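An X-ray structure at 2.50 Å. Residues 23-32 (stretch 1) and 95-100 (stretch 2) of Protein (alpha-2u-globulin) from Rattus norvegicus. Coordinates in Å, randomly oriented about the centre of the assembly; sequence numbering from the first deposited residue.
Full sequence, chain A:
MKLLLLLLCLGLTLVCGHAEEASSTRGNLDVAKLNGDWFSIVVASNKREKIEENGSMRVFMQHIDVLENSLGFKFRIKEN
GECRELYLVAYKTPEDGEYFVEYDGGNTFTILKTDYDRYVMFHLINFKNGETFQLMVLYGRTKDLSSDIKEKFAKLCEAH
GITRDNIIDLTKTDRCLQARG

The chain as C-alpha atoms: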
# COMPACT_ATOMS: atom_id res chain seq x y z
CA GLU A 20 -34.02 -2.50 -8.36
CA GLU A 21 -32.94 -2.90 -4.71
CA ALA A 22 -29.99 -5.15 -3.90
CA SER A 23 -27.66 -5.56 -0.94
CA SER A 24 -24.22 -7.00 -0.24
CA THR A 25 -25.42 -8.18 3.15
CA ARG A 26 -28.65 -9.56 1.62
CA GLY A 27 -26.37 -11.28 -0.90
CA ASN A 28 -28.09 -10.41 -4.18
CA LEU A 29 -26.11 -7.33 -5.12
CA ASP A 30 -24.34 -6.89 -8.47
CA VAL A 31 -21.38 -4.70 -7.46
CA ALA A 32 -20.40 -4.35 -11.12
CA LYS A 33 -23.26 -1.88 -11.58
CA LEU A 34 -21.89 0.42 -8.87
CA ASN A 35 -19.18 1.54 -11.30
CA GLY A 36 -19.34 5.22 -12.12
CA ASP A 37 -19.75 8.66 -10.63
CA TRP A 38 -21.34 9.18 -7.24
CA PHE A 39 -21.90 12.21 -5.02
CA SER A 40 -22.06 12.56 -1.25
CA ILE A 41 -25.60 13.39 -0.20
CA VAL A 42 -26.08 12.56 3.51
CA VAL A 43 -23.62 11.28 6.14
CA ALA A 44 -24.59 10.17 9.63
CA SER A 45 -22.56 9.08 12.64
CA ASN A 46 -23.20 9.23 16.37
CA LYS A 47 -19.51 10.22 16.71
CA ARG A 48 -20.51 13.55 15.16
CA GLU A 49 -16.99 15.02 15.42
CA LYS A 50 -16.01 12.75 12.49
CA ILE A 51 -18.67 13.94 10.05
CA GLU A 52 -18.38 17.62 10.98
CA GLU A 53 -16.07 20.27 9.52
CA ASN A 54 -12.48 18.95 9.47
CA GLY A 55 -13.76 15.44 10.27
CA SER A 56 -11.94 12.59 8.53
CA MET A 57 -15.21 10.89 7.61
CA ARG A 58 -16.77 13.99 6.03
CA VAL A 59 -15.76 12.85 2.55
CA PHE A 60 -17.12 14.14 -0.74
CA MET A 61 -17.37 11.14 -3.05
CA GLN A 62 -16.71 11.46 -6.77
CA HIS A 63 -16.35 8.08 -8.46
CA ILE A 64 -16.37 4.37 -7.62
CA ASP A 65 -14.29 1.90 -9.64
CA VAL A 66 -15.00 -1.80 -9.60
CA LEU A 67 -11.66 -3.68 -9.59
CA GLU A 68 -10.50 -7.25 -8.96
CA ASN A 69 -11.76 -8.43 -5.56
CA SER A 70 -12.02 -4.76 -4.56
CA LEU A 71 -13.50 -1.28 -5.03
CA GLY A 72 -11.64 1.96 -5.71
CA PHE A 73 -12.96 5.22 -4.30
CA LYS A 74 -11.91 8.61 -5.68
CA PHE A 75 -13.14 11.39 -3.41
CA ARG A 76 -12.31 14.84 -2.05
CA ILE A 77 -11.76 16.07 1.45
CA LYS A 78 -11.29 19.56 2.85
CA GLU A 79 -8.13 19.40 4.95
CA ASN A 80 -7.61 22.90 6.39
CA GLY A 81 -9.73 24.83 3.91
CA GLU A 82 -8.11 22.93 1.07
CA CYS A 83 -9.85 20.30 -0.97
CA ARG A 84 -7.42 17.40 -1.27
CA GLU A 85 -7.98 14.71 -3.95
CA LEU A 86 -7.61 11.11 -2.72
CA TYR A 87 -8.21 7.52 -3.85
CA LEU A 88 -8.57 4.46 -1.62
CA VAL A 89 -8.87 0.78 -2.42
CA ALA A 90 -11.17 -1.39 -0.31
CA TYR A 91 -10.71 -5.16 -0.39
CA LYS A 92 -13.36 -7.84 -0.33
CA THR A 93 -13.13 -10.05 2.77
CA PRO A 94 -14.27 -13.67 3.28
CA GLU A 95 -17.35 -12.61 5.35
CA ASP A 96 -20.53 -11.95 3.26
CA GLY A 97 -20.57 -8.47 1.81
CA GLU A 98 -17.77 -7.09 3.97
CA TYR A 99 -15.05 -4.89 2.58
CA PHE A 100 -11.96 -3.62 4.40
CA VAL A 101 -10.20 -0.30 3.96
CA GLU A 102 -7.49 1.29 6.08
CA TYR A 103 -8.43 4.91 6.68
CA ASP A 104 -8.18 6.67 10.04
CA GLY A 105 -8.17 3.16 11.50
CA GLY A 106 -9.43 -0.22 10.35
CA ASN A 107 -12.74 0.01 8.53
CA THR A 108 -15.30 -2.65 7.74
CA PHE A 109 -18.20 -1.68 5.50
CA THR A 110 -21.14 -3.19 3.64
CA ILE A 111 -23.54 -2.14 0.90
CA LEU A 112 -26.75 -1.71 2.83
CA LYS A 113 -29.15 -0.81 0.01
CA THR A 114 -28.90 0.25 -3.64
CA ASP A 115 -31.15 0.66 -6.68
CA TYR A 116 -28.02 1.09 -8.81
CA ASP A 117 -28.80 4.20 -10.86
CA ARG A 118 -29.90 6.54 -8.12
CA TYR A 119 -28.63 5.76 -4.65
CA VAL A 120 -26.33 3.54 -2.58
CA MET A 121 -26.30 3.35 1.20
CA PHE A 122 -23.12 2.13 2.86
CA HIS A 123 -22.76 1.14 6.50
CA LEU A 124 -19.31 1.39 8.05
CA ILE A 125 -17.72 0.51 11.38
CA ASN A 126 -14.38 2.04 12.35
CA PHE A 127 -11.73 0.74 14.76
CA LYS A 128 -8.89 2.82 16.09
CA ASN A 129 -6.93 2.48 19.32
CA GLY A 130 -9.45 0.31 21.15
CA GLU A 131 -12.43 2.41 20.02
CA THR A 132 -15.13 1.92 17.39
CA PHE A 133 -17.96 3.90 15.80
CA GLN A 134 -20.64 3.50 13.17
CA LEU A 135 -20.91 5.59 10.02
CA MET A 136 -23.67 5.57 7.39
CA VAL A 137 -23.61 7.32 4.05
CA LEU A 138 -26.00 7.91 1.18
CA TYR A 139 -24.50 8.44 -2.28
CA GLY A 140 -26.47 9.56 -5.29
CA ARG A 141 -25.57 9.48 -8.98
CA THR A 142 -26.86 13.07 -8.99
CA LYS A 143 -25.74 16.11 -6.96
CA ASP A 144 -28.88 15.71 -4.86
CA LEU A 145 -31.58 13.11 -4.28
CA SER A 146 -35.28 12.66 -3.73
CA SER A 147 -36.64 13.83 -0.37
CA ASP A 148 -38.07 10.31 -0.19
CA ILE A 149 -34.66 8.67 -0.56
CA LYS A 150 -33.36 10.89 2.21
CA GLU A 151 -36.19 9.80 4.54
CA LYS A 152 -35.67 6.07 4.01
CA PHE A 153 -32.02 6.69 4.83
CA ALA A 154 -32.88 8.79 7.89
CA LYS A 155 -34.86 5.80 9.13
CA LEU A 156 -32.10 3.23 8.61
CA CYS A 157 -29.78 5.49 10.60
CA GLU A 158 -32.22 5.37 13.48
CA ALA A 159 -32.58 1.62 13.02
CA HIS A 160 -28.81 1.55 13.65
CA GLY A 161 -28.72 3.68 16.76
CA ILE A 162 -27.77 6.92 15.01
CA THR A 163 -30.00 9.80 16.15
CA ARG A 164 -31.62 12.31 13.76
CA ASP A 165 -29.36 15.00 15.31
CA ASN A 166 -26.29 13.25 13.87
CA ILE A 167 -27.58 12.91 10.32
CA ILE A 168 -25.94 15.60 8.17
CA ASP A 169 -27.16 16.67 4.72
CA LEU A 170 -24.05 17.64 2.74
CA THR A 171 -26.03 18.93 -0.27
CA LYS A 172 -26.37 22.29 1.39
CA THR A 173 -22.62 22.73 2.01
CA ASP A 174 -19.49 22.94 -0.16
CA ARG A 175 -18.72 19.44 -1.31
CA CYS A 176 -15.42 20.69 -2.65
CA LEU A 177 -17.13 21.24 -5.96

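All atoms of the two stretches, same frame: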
# COMPACT_ATOMS: atom_id res chain seq x y z
N SER A 23 -28.38 -5.76 -2.19
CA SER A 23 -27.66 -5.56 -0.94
C SER A 23 -26.54 -6.56 -0.83
O SER A 23 -26.73 -7.73 -1.18
CB SER A 23 -28.62 -5.72 0.22
OG SER A 23 -27.97 -5.57 1.46
N SER A 24 -25.37 -6.11 -0.38
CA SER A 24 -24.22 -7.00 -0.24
C SER A 24 -24.49 -7.95 0.91
O SER A 24 -24.23 -9.14 0.81
CB SER A 24 -22.91 -6.21 -0.00
OG SER A 24 -22.82 -5.69 1.32
N THR A 25 -25.07 -7.40 1.97
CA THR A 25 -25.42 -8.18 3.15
C THR A 25 -26.52 -9.18 2.78
O THR A 25 -26.41 -10.37 3.08
CB THR A 25 -25.88 -7.27 4.32
OG1 THR A 25 -27.12 -6.63 4.00
CG2 THR A 25 -24.84 -6.19 4.60
N ARG A 26 -27.54 -8.71 2.06
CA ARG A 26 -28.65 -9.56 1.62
C ARG A 26 -28.10 -10.63 0.68
O ARG A 26 -28.67 -11.72 0.55
CB ARG A 26 -29.70 -8.71 0.88
CG ARG A 26 -31.14 -9.24 0.90
CD ARG A 26 -32.10 -8.42 0.02
NE ARG A 26 -32.16 -7.00 0.37
CZ ARG A 26 -32.26 -6.00 -0.51
NH1 ARG A 26 -32.30 -6.25 -1.82
NH2 ARG A 26 -32.33 -4.75 -0.10
N GLY A 27 -26.98 -10.33 0.02
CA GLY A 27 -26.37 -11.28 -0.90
C GLY A 27 -27.24 -11.46 -2.13
O GLY A 27 -27.86 -12.51 -2.31
N ASN A 28 -27.30 -10.42 -2.95
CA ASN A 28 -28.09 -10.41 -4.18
C ASN A 28 -27.62 -9.25 -5.04
O ASN A 28 -28.06 -9.07 -6.18
CB ASN A 28 -29.59 -10.27 -3.87
CG ASN A 28 -29.91 -9.07 -3.00
OD1 ASN A 28 -29.02 -8.42 -2.45
ND2 ASN A 28 -31.20 -8.79 -2.84
N LEU A 29 -26.69 -8.48 -4.47
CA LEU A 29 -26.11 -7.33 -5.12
C LEU A 29 -25.26 -7.70 -6.34
O LEU A 29 -24.75 -8.81 -6.45
CB LEU A 29 -25.23 -6.59 -4.11
CG LEU A 29 -24.58 -5.33 -4.67
CD1 LEU A 29 -25.57 -4.19 -4.63
CD2 LEU A 29 -23.35 -4.98 -3.88
N ASP A 30 -25.13 -6.75 -7.26
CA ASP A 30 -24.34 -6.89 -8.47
C ASP A 30 -23.43 -5.66 -8.43
O ASP A 30 -23.70 -4.64 -9.07
CB ASP A 30 -25.24 -6.85 -9.71
CG ASP A 30 -24.47 -7.06 -11.00
OD1 ASP A 30 -23.24 -7.30 -10.95
OD2 ASP A 30 -25.08 -7.00 -12.09
N VAL A 31 -22.35 -5.77 -7.66
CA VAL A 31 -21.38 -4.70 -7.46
C VAL A 31 -20.84 -4.08 -8.74
O VAL A 31 -20.45 -2.92 -8.75
CB VAL A 31 -20.21 -5.17 -6.55
CG1 VAL A 31 -19.30 -6.11 -7.29
CG2 VAL A 31 -19.44 -3.98 -6.02
N ALA A 32 -20.87 -4.84 -9.83
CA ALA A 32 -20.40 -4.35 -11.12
C ALA A 32 -21.15 -3.10 -11.56
O ALA A 32 -20.58 -2.23 -12.20
CB ALA A 32 -20.55 -5.43 -12.16
N GLU A 95 -16.02 -12.66 4.70
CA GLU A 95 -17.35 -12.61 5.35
C GLU A 95 -18.38 -11.82 4.52
O GLU A 95 -18.23 -10.62 4.32
CB GLU A 95 -17.25 -12.04 6.77
CG GLU A 95 -15.85 -11.67 7.29
CD GLU A 95 -14.95 -12.87 7.60
OE1 GLU A 95 -15.36 -13.78 8.36
OE2 GLU A 95 -13.82 -12.90 7.08
N ASP A 96 -19.46 -12.49 4.12
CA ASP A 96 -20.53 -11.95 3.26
C ASP A 96 -20.83 -10.45 3.19
O ASP A 96 -21.47 -9.85 4.07
CB ASP A 96 -21.82 -12.77 3.44
CG ASP A 96 -22.96 -12.36 2.47
OD1 ASP A 96 -22.83 -12.48 1.23
OD2 ASP A 96 -24.03 -11.98 2.97
N GLY A 97 -20.35 -9.87 2.10
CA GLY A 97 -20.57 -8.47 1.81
C GLY A 97 -19.64 -7.48 2.46
O GLY A 97 -19.76 -6.29 2.20
N GLU A 98 -18.70 -7.97 3.27
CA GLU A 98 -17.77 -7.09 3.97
C GLU A 98 -16.53 -6.72 3.19
O GLU A 98 -15.91 -7.55 2.56
CB GLU A 98 -17.37 -7.69 5.31
CG GLU A 98 -18.52 -7.73 6.29
CD GLU A 98 -18.11 -8.17 7.67
OE1 GLU A 98 -16.90 -8.19 7.97
OE2 GLU A 98 -19.01 -8.50 8.47
N TYR A 99 -16.21 -5.43 3.24
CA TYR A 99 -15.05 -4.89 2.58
C TYR A 99 -14.19 -4.26 3.66
O TYR A 99 -14.70 -3.84 4.69
CB TYR A 99 -15.46 -3.81 1.58
CG TYR A 99 -16.06 -4.34 0.31
CD1 TYR A 99 -17.43 -4.61 0.22
CD2 TYR A 99 -15.27 -4.57 -0.80
CE1 TYR A 99 -17.98 -5.13 -0.95
CE2 TYR A 99 -15.80 -5.09 -1.97
CZ TYR A 99 -17.15 -5.36 -2.05
OH TYR A 99 -17.64 -5.93 -3.22
N PHE A 100 -12.87 -4.23 3.45
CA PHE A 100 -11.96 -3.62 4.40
C PHE A 100 -11.17 -2.51 3.74
O PHE A 100 -10.71 -2.65 2.61
CB PHE A 100 -10.97 -4.64 4.97
CG PHE A 100 -9.94 -4.01 5.90
CD1 PHE A 100 -10.21 -3.85 7.25
CD2 PHE A 100 -8.73 -3.52 5.39
CE1 PHE A 100 -9.30 -3.19 8.08
CE2 PHE A 100 -7.83 -2.86 6.22
CZ PHE A 100 -8.12 -2.70 7.56

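The contact is small, burying 231 Å² summed over both sides, and its backbones come closest at Ser24 and Gly97, whose CA atoms lie 4.4 Å apart. The one hydrogen bond across it runs from Ser24 OG to Gly97 O at 3.2 Å. The CA-to-CB bond of Ser24 points sideways, and chi1 of 75° (p) places the hydroxyl within reach of that carbonyl. Gly97 belongs to a type II turn from Glu95 to Glu98, closed by Glu98 N to Glu95 O at 2.9 Å. Its phi/psi of 83/-1 by itself calls for glycine, and an ideal CB would lie 2.7 Å from Ser24 OG, a clash.

Asp96 also leaves CA sideways, but its t rotamer (chi1 -174°) carries the carboxylate nearer. Asp96 OD2 then sits 2.9 Å from Thr25 O; both are acceptors, so this is proximity without a hydrogen bond, and the high B of Asp96 advises caution. Thr25 points away, its p rotamer (67°) directing OG1 to Ser23 OG at 2.9 Å. Ser23, in t, also accepts from Arg26 N at OG (3.2 Å, 169°).

Farther along, Val31 points toward the other stretch. Tyr99 starts sideways, yet chi1 of -76° (m) and its long ring bring OH to 3.9 Å from Val31 CG2, a van der Waals contact.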